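Local coordinates for exosome complex exonuclease RRP46 homolog (Oryza sativa Japonica Group, PDB 3HKM), which binds double-stranded DNA and single-stranded RNA, shows hydrolytic DNase and phosphorolytic RNase activities in vitro, and is probably a component of the exosome, at residues 64-69 / 78-83; 38-43 / 106-111; 119-124 / 137-142; 29-34 / 124-129. All coordinates share one frame; numbering follows the deposited sequence.

Interaction 1. Residues 64-69 / 78-83; sequences VVWKPM and KEYEMT
Trp66 and Glu81 bring their CA atoms within 5.1 Å of each other where strand 64-67 meets helix 78-83, the axes coming to 7.8 Å and running nearly antiparallel at 150°. The two are the first strand and the helix of a beta-alpha-beta unit completed by strand 100-110. They illustrate how a strand that is outermost in its sheet within this chain can find a further partner in a helix. The backbones of Val65 and Lys67 are hydrogen-bonded to strand 100-110, whereas Trp66 offers its N-H to the helix. Glu81 meets that demand with a side chain rather than a backbone group: CG stands anti to the backbone N (chi1 175°), the chain continues extended, and OE1 accepts from Trp66 N at 3.1 Å in a fairly straight bond (163°). The N-H arrives from above the carboxylate plane. Along the way the two side chains slide past each other in opposite directions, and they are tight at the root, where Trp66 CB and Glu81 CB are 3.3 Å apart. Tyr80, the residue before Glu81, lies alongside the indole, pointing the same way. Its ring is turned obliquely to that of Trp66, and a CH-pi contact is made from its CB. Tyr80 CB rests over one indole face, offset toward the rim, 3.9 Å from Trp66 NE1, while Tyr80 CD2 lies 4.1 Å from Trp66 CZ2.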
# COMPACT_ATOMS: atom_id res chain seq x y z
N VAL A 64 5.85 -10.37 -6.14
CA VAL A 64 4.47 -10.05 -5.78
C VAL A 64 3.44 -10.48 -6.83
O VAL A 64 3.62 -10.28 -8.03
CB VAL A 64 4.30 -8.53 -5.51
CG1 VAL A 64 2.99 -8.26 -4.79
CG2 VAL A 64 5.48 -8.00 -4.70
N VAL A 65 2.36 -11.10 -6.37
CA VAL A 65 1.24 -11.42 -7.24
C VAL A 65 -0.02 -10.78 -6.69
O VAL A 65 -0.40 -11.00 -5.54
CB VAL A 65 1.08 -12.95 -7.49
CG1 VAL A 65 1.91 -13.76 -6.50
CG2 VAL A 65 -0.39 -13.37 -7.47
N TRP A 66 -0.65 -9.97 -7.53
CA TRP A 66 -1.86 -9.24 -7.19
C TRP A 66 -3.04 -10.06 -7.67
O TRP A 66 -3.13 -10.40 -8.84
CB TRP A 66 -1.84 -7.88 -7.90
CG TRP A 66 -2.37 -6.73 -7.09
CD1 TRP A 66 -1.65 -5.88 -6.29
CD2 TRP A 66 -3.73 -6.29 -7.02
NE1 TRP A 66 -2.48 -4.95 -5.72
CE2 TRP A 66 -3.76 -5.18 -6.15
CE3 TRP A 66 -4.92 -6.73 -7.60
CZ2 TRP A 66 -4.94 -4.50 -5.85
CZ3 TRP A 66 -6.08 -6.06 -7.30
CH2 TRP A 66 -6.08 -4.95 -6.44
N LYS A 67 -3.95 -10.38 -6.76
CA LYS A 67 -5.08 -11.25 -7.08
C LYS A 67 -6.41 -10.51 -6.89
O LYS A 67 -6.69 -10.01 -5.80
CB LYS A 67 -5.04 -12.53 -6.23
CG LYS A 67 -3.65 -13.14 -6.11
CD LYS A 67 -3.65 -14.66 -6.18
CE LYS A 67 -3.97 -15.32 -4.85
NZ LYS A 67 -3.69 -16.79 -4.90
N PRO A 68 -7.23 -10.45 -7.96
CA PRO A 68 -8.50 -9.72 -7.95
C PRO A 68 -9.53 -10.44 -7.08
O PRO A 68 -9.42 -11.65 -6.89
CB PRO A 68 -8.95 -9.77 -9.42
CG PRO A 68 -7.75 -10.19 -10.20
CD PRO A 68 -6.97 -11.06 -9.27
N MET A 69 -10.51 -9.72 -6.56
CA MET A 69 -11.49 -10.35 -5.70
C MET A 69 -12.37 -11.32 -6.48
O MET A 69 -13.18 -12.05 -5.91
CB MET A 69 -12.31 -9.32 -4.89
CG MET A 69 -13.50 -8.70 -5.58
SD MET A 69 -13.99 -7.12 -4.82
CE MET A 69 -13.11 -5.97 -5.88
N LYS A 78 -3.20 -4.82 -12.60
CA LYS A 78 -1.89 -5.35 -12.97
C LYS A 78 -0.84 -4.24 -13.04
O LYS A 78 0.36 -4.50 -13.07
CB LYS A 78 -1.94 -6.18 -14.27
CG LYS A 78 -1.67 -5.39 -15.53
CD LYS A 78 -1.18 -6.28 -16.67
CE LYS A 78 -2.30 -6.71 -17.61
NZ LYS A 78 -3.16 -7.78 -17.03
N GLU A 79 -1.30 -2.99 -13.05
CA GLU A 79 -0.38 -1.88 -12.89
C GLU A 79 -0.21 -1.67 -11.39
O GLU A 79 0.85 -1.26 -10.92
CB GLU A 79 -0.91 -0.62 -13.57
CG GLU A 79 -2.15 -0.04 -12.92
CD GLU A 79 -2.86 0.94 -13.82
OE1 GLU A 79 -3.59 1.82 -13.29
OE2 GLU A 79 -2.68 0.83 -15.05
N TYR A 80 -1.27 -1.97 -10.64
CA TYR A 80 -1.20 -1.94 -9.18
C TYR A 80 -0.19 -2.97 -8.70
O TYR A 80 0.60 -2.70 -7.80
CB TYR A 80 -2.57 -2.22 -8.56
CG TYR A 80 -3.54 -1.06 -8.66
CD1 TYR A 80 -3.13 0.19 -9.10
CD2 TYR A 80 -4.87 -1.21 -8.27
CE1 TYR A 80 -4.01 1.25 -9.18
CE2 TYR A 80 -5.76 -0.15 -8.34
CZ TYR A 80 -5.32 1.08 -8.80
OH TYR A 80 -6.20 2.13 -8.87
N GLU A 81 -0.23 -4.15 -9.32
CA GLU A 81 0.69 -5.23 -9.00
C GLU A 81 2.12 -4.75 -9.20
O GLU A 81 3.01 -5.04 -8.39
CB GLU A 81 0.42 -6.44 -9.91
CG GLU A 81 1.40 -7.59 -9.75
CD GLU A 81 1.07 -8.78 -10.65
OE1 GLU A 81 1.01 -9.92 -10.15
OE2 GLU A 81 0.86 -8.57 -11.87
N MET A 82 2.31 -3.99 -10.29
CA MET A 82 3.60 -3.43 -10.67
C MET A 82 4.07 -2.37 -9.68
O MET A 82 5.20 -2.42 -9.18
CB MET A 82 3.52 -2.85 -12.09
CG MET A 82 4.86 -2.52 -12.74
SD MET A 82 5.64 -0.99 -12.17
CE MET A 82 4.38 0.22 -12.57
N THR A 83 3.21 -1.40 -9.39
CA THR A 83 3.56 -0.34 -8.46
C THR A 83 3.93 -0.92 -7.10
O THR A 83 4.95 -0.56 -6.52
CB THR A 83 2.42 0.69 -8.30
OG1 THR A 83 1.98 1.11 -9.60
CG2 THR A 83 2.90 1.89 -7.51

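Interaction 2. Residues 38-43 / 106-111; sequences TIVLAA and LQVVGN
Ile39 faces both Val109 and Gly110 across an antiparallel pair of strands, the classic beta bulge, and its carbonyl is the point on which the irregularity turns. Ile39 O accepts from Val109 N at 2.9 Å and from Gly110 N at 3.0 Å, so one oxygen serves two consecutive amides. The extra residue changes the surface as well as the bonding. Val109 swings toward Ile39, and the two side chains cross obliquely, with Ile39 CG1 only 3.5 Å from Val109 CB. Gly110 adds no bump of its own, and Ile39 CG2 settles beside its backbone, 4.1 Å from Gly110 N. Beyond the bulge the ladder is regular: Leu41 and Gln107 form a hydrogen-bonded pair, with Leu41 N to Gln107 O at 2.8 Å and the reciprocal bond almost straight (178°). The other face carries Val40, Ala42, Leu106 and Val108. There Leu106 sends its branched end back toward the neighbouring strand and crosses Val40 at about a right angle, Leu106 CD1 lying 4.0 Å from Val40 CG2. The short Ala42 on this face also meets helix 115-130, touching Ala126, as Val40 touches Ala122. The chemistry thus divides the work: paired amides and carbonyls fix the alignment of the strands, and branched hydrocarbon side chains fill the relief that alignment creates, Val40, Ala42, Leu106 and Val108 giving their face of the pair an apolar surface.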
# COMPACT_ATOMS: atom_id res chain seq x y z
N THR A 38 -12.93 -0.88 1.98
CA THR A 38 -11.81 -1.36 1.18
C THR A 38 -10.95 -2.26 2.06
O THR A 38 -10.27 -1.78 2.98
CB THR A 38 -10.95 -0.21 0.65
OG1 THR A 38 -11.71 0.53 -0.31
CG2 THR A 38 -9.69 -0.74 -0.01
N ILE A 39 -11.00 -3.55 1.78
CA ILE A 39 -10.26 -4.52 2.60
C ILE A 39 -9.42 -5.49 1.77
O ILE A 39 -9.83 -5.94 0.69
CB ILE A 39 -11.18 -5.25 3.61
CG1 ILE A 39 -10.72 -6.69 3.82
CG2 ILE A 39 -12.65 -5.18 3.19
CD1 ILE A 39 -11.28 -7.32 5.03
N VAL A 40 -8.24 -5.80 2.30
CA VAL A 40 -7.22 -6.55 1.58
C VAL A 40 -6.56 -7.58 2.50
O VAL A 40 -6.44 -7.36 3.70
CB VAL A 40 -6.15 -5.56 1.06
CG1 VAL A 40 -4.75 -6.12 1.24
CG2 VAL A 40 -6.43 -5.12 -0.39
N LEU A 41 -6.14 -8.72 1.93
CA LEU A 41 -5.35 -9.70 2.68
C LEU A 41 -3.94 -9.85 2.11
O LEU A 41 -3.78 -10.18 0.93
CB LEU A 41 -6.05 -11.07 2.72
CG LEU A 41 -5.20 -12.23 3.26
CD1 LEU A 41 -4.87 -12.03 4.74
CD2 LEU A 41 -5.89 -13.58 3.06
N ALA A 42 -2.94 -9.62 2.95
CA ALA A 42 -1.53 -9.66 2.55
C ALA A 42 -0.77 -10.85 3.17
O ALA A 42 -0.72 -10.99 4.38
CB ALA A 42 -0.84 -8.35 2.93
N ALA A 43 -0.17 -11.68 2.32
CA ALA A 43 0.52 -12.89 2.79
C ALA A 43 1.99 -12.87 2.36
O ALA A 43 2.29 -12.68 1.19
CB ALA A 43 -0.17 -14.15 2.26
N LEU A 106 -1.18 -10.62 -2.55
CA LEU A 106 -2.16 -9.62 -2.17
C LEU A 106 -3.51 -10.05 -2.72
O LEU A 106 -3.70 -10.15 -3.93
CB LEU A 106 -1.75 -8.25 -2.71
CG LEU A 106 -2.50 -7.00 -2.24
CD1 LEU A 106 -3.84 -6.84 -2.94
CD2 LEU A 106 -2.66 -7.01 -0.73
N GLN A 107 -4.45 -10.33 -1.82
CA GLN A 107 -5.78 -10.74 -2.22
C GLN A 107 -6.78 -9.64 -1.87
O GLN A 107 -6.97 -9.30 -0.69
CB GLN A 107 -6.16 -12.04 -1.51
CG GLN A 107 -7.63 -12.42 -1.65
CD GLN A 107 -8.00 -12.85 -3.07
OE1 GLN A 107 -8.84 -12.23 -3.73
NE2 GLN A 107 -7.35 -13.91 -3.54
N VAL A 108 -7.43 -9.09 -2.89
CA VAL A 108 -8.49 -8.09 -2.69
C VAL A 108 -9.78 -8.73 -2.19
O VAL A 108 -10.26 -9.72 -2.74
CB VAL A 108 -8.76 -7.28 -3.96
CG1 VAL A 108 -9.85 -6.25 -3.71
CG2 VAL A 108 -7.49 -6.60 -4.41
N VAL A 109 -10.33 -8.16 -1.12
CA VAL A 109 -11.53 -8.68 -0.47
C VAL A 109 -12.71 -7.76 -0.76
O VAL A 109 -13.81 -8.21 -1.05
CB VAL A 109 -11.32 -8.81 1.06
CG1 VAL A 109 -12.64 -9.05 1.77
CG2 VAL A 109 -10.32 -9.93 1.36
N GLY A 110 -12.46 -6.45 -0.69
CA GLY A 110 -13.46 -5.45 -1.01
C GLY A 110 -12.80 -4.22 -1.60
O GLY A 110 -11.63 -3.95 -1.35
N ASN A 111 -13.54 -3.48 -2.41
CA ASN A 111 -13.00 -2.28 -3.02
C ASN A 111 -13.97 -1.12 -2.93
O ASN A 111 -14.88 -0.99 -3.76
CB ASN A 111 -12.58 -2.54 -4.47
CG ASN A 111 -11.94 -1.32 -5.11
OD1 ASN A 111 -11.75 -0.30 -4.47
ND2 ASN A 111 -11.60 -1.44 -6.39

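Interaction 3. Residues 119-124 / 137-142; sequences AINACC and LAVAIG
Cys124 SG accepts a hydrogen bond from Ala138 N at 3.4 Å, nearly straight at 162°, where helix 119-124 lies against the start of strand 138-142. The sulphur gets there because it stands anti to its own backbone N (chi1 175°), projecting from the helix toward the strand. It also has an apolar neighbour, Leu137 CG at 4.1 Å. Sulphur is a soft acceptor, and here it meets a backbone amide in a buried place. Ala138 O fares differently: Cys124 CB approaches it to 3.6 Å, but the oxygen is buried by the contact and has no partner in the model. Further along the strand, Ala140 turns its methyl group into the flank of Ile120. Its CB lies 3.6 Å from Ile120 CG2 and 4.0 Å from Ile120 CD1, so both branches of Ile120 meet the methyl group from the same side. Asn121, next along the helix, brings the end of its side chain toward the strand, its CG 3.7 Å from Ala140 N. The small alanines let helix and strand approach to 7.1 Å between axes while running nearly antiparallel (164°). On the far side of the strand, Val139 points away from this helix and packs on Ser219 and Ile222 of helix 205-229, whose Met226 also touches Cys124. A central helix shared by two sheets results: helix 115-130 bears on strand 138-145 of the four-stranded antiparallel sheet here and on the five-stranded mixed sheet with other residues, consistent with the alpha/beta core of the RNase PH fold.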
# COMPACT_ATOMS: atom_id res chain seq x y z
N ALA A 119 -3.62 -1.66 -0.24
CA ALA A 119 -2.80 -2.85 -0.49
C ALA A 119 -1.35 -2.63 -0.08
O ALA A 119 -0.70 -3.53 0.44
CB ALA A 119 -2.89 -3.26 -1.95
N ILE A 120 -0.85 -1.42 -0.31
CA ILE A 120 0.49 -1.03 0.12
C ILE A 120 0.68 -1.12 1.64
O ILE A 120 1.59 -1.79 2.12
CB ILE A 120 0.82 0.39 -0.41
CG1 ILE A 120 0.95 0.36 -1.94
CG2 ILE A 120 2.11 0.92 0.23
CD1 ILE A 120 1.40 1.66 -2.56
N ASN A 121 -0.19 -0.44 2.39
CA ASN A 121 -0.16 -0.48 3.85
C ASN A 121 -0.29 -1.90 4.40
O ASN A 121 0.41 -2.29 5.33
CB ASN A 121 -1.29 0.38 4.41
CG ASN A 121 -1.16 1.83 4.02
OD1 ASN A 121 -2.15 2.49 3.72
ND2 ASN A 121 0.06 2.33 4.02
N ALA A 122 -1.23 -2.65 3.83
CA ALA A 122 -1.44 -4.04 4.18
C ALA A 122 -0.15 -4.85 4.07
O ALA A 122 0.16 -5.67 4.93
CB ALA A 122 -2.50 -4.63 3.27
N CYS A 123 0.58 -4.60 2.99
CA CYS A 123 1.77 -5.37 2.67
C CYS A 123 2.93 -4.97 3.54
O CYS A 123 3.78 -5.79 3.87
CB CYS A 123 2.14 -5.20 1.19
SG CYS A 123 1.18 -6.27 0.11
N CYS A 124 2.97 -3.69 3.91
CA CYS A 124 4.00 -3.23 4.83
C CYS A 124 3.83 -3.88 6.20
O CYS A 124 4.80 -4.21 6.87
CB CYS A 124 3.98 -1.71 4.98
SG CYS A 124 5.14 -1.10 6.23
N LEU A 137 9.29 1.94 7.23
CA LEU A 137 7.88 1.68 6.96
C LEU A 137 7.43 2.38 5.67
O LEU A 137 7.93 3.45 5.33
CB LEU A 137 7.02 2.20 8.11
CG LEU A 137 6.61 1.28 9.25
CD1 LEU A 137 7.78 0.47 9.79
CD2 LEU A 137 5.94 2.09 10.35
N ALA A 138 6.48 1.77 4.97
CA ALA A 138 5.79 2.44 3.87
C ALA A 138 4.35 2.74 4.29
O ALA A 138 3.59 1.83 4.64
CB ALA A 138 5.83 1.60 2.62
N VAL A 139 3.98 4.01 4.27
CA VAL A 139 2.62 4.43 4.59
C VAL A 139 2.02 5.16 3.39
O VAL A 139 2.47 6.24 3.02
CB VAL A 139 2.58 5.29 5.89
CG1 VAL A 139 1.29 6.08 5.98
CG2 VAL A 139 2.75 4.42 7.11
N ALA A 140 1.01 4.55 2.77
CA ALA A 140 0.44 5.09 1.53
C ALA A 140 -0.92 5.74 1.77
O ALA A 140 -1.68 5.28 2.62
CB ALA A 140 0.33 4.00 0.48
N ILE A 141 -1.22 6.79 1.03
CA ILE A 141 -2.50 7.49 1.15
C ILE A 141 -3.02 7.94 -0.21
O ILE A 141 -2.30 8.60 -0.96
CB ILE A 141 -2.39 8.72 2.08
CG1 ILE A 141 -1.94 8.31 3.49
CG2 ILE A 141 -3.72 9.45 2.14
CD1 ILE A 141 -1.73 9.48 4.43
N GLY A 142 -4.27 7.60 -0.50
CA GLY A 142 -4.93 8.07 -1.71
C GLY A 142 -5.48 9.47 -1.51
O GLY A 142 -6.35 9.69 -0.68

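Interaction 4. Residues 29-34 / 124-129; sequences GSARWA and CAALVF
In the RNase PH domain the helix 115-130 packs across the mixed sheet, and Ala125 and Ala126 form the small-residue face it presents to strand 29-34. The segment axes approach to 5.9 Å, a short distance for a helix on a strand, and run at 149° to each other. Methyl groups make this closeness possible. Ala126 CB lies over the strand backbone, 3.9 Å from Ser30 CA, while Ala31 CB points toward the helix, 4.1 Å from Ala125 CB and equally far from Ala126 CB. Trp33, with CG anti to its backbone N (chi1 -179°), lays its six-membered ring beside the same helix, and Trp33 CE3 is 4.1 Å from Ala125 CB. At the opposite end of the contact Gly29 passes close to the helix, its CA 3.8 Å from Ala126 O. The Phe129 ring turns an edge to this glycine, with Gly29 C near the ring plane, although the exact closeness of this fit is doubtful. No hydrogen bond joins the two segments, so close-fitting shape carries the contact. Ser30 points away from the helix, and its OG is bonded to Leu24 N. The surroundings enclose the contact from several directions: Ala31 also touches Cys19 of strand 17-21, Ala126 touches Val44 of strand 38-49, and the Trp33 ring meets Phe225 of helix 205-229, the planes steeply inclined.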
# COMPACT_ATOMS: atom_id res chain seq x y z
N GLY A 29 4.11 -14.27 7.51
CA GLY A 29 3.43 -13.09 7.99
C GLY A 29 2.23 -12.77 7.13
O GLY A 29 2.30 -12.85 5.91
N SER A 30 1.11 -12.43 7.76
CA SER A 30 -0.02 -11.96 6.99
C SER A 30 -0.81 -10.86 7.71
O SER A 30 -0.69 -10.67 8.91
CB SER A 30 -0.92 -13.12 6.54
OG SER A 30 -1.51 -13.81 7.63
N ALA A 31 -1.60 -10.13 6.94
CA ALA A 31 -2.39 -9.03 7.45
C ALA A 31 -3.64 -8.87 6.59
O ALA A 31 -3.53 -8.68 5.39
CB ALA A 31 -1.58 -7.73 7.43
N ARG A 32 -4.81 -8.98 7.21
CA ARG A 32 -6.03 -8.54 6.57
C ARG A 32 -6.25 -7.09 6.97
O ARG A 32 -6.66 -6.80 8.10
CB ARG A 32 -7.22 -9.41 6.96
CG ARG A 32 -8.57 -8.70 6.84
CD ARG A 32 -9.76 -9.64 7.00
NE ARG A 32 -9.80 -10.60 5.90
CZ ARG A 32 -10.90 -11.23 5.49
NH1 ARG A 32 -12.06 -11.00 6.06
NH2 ARG A 32 -10.82 -12.09 4.49
N TRP A 33 -5.95 -6.18 6.06
CA TRP A 33 -5.95 -4.76 6.36
C TRP A 33 -7.22 -4.11 5.81
O TRP A 33 -7.60 -4.34 4.65
CB TRP A 33 -4.68 -4.13 5.78
CG TRP A 33 -4.51 -2.67 6.02
CD1 TRP A 33 -5.11 -1.66 5.34
CD2 TRP A 33 -3.64 -2.06 6.98
NE1 TRP A 33 -4.69 -0.45 5.84
CE2 TRP A 33 -3.79 -0.67 6.85
CE3 TRP A 33 -2.77 -2.56 7.96
CZ2 TRP A 33 -3.09 0.24 7.64
CZ3 TRP A 33 -2.07 -1.65 8.75
CH2 TRP A 33 -2.24 -0.27 8.58
N ALA A 34 -7.89 -3.31 6.64
CA ALA A 34 -9.13 -2.66 6.22
C ALA A 34 -9.13 -1.14 6.43
O ALA A 34 -8.76 -0.64 7.49
CB ALA A 34 -10.32 -3.30 6.91
N CYS A 124 2.97 -3.69 3.91
CA CYS A 124 4.00 -3.23 4.83
C CYS A 124 3.83 -3.88 6.20
O CYS A 124 4.80 -4.21 6.87
CB CYS A 124 3.98 -1.71 4.98
SG CYS A 124 5.14 -1.10 6.23
N ALA A 125 2.57 -4.06 6.60
CA ALA A 125 2.28 -4.70 7.87
C ALA A 125 2.64 -6.18 7.87
O ALA A 125 3.22 -6.68 8.83
CB ALA A 125 0.82 -4.52 8.23
N ALA A 126 2.29 -6.87 6.78
CA ALA A 126 2.58 -8.30 6.66
C ALA A 126 4.09 -8.60 6.59
O ALA A 126 4.55 -9.58 7.17
CB ALA A 126 1.86 -8.89 5.48
N LEU A 127 4.85 -7.77 5.88
CA LEU A 127 6.31 -7.89 5.84
C LEU A 127 6.91 -7.76 7.24
O LEU A 127 7.79 -8.53 7.63
CB LEU A 127 6.93 -6.82 4.96
CG LEU A 127 6.69 -6.89 3.45
CD1 LEU A 127 7.01 -5.54 2.82
CD2 LEU A 127 7.53 -8.00 2.84
N VAL A 128 6.44 -6.76 7.97
CA VAL A 128 6.91 -6.55 9.33
C VAL A 128 6.62 -7.79 10.17
O VAL A 128 7.47 -8.25 10.93
CB VAL A 128 6.26 -5.31 9.97
CG1 VAL A 128 6.50 -5.30 11.47
CG2 VAL A 128 6.80 -4.06 9.33
N PHE A 129 5.41 -8.33 10.02
CA PHE A 129 5.01 -9.49 10.78
C PHE A 129 5.77 -10.76 10.40
O PHE A 129 5.96 -11.64 11.23
CB PHE A 129 3.52 -9.76 10.67
CG PHE A 129 3.07 -10.94 11.47
CD1 PHE A 129 3.06 -10.89 12.87
CD2 PHE A 129 2.69 -12.12 10.85
CE1 PHE A 129 2.67 -11.99 13.61
CE2 PHE A 129 2.31 -13.22 11.59
CZ PHE A 129 2.28 -13.15 12.98

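How the interactions relate
Interactions 1, 2 and 4 all reach the five-stranded mixed sheet. Strand 29-35 pairs with 38-49, 38-49 with 100-110, and 100-110 with 61-67, so these contacts follow one another across it, neighbours being centred about 11 Å apart. Interaction 3 is centred about 3 Å from the centre of the chain and shares Cys124 and helix 115-130 with interaction 4, some 10 Å away between centres. Along the chain, interaction 1 is nested within the loop of interaction 2, and that within the loop of interaction 4, which crosses interaction 3. Helix 115-130 therefore packs against both the mixed sheet and the four-stranded antiparallel sheet, an example of a single core built from segments distant in sequence.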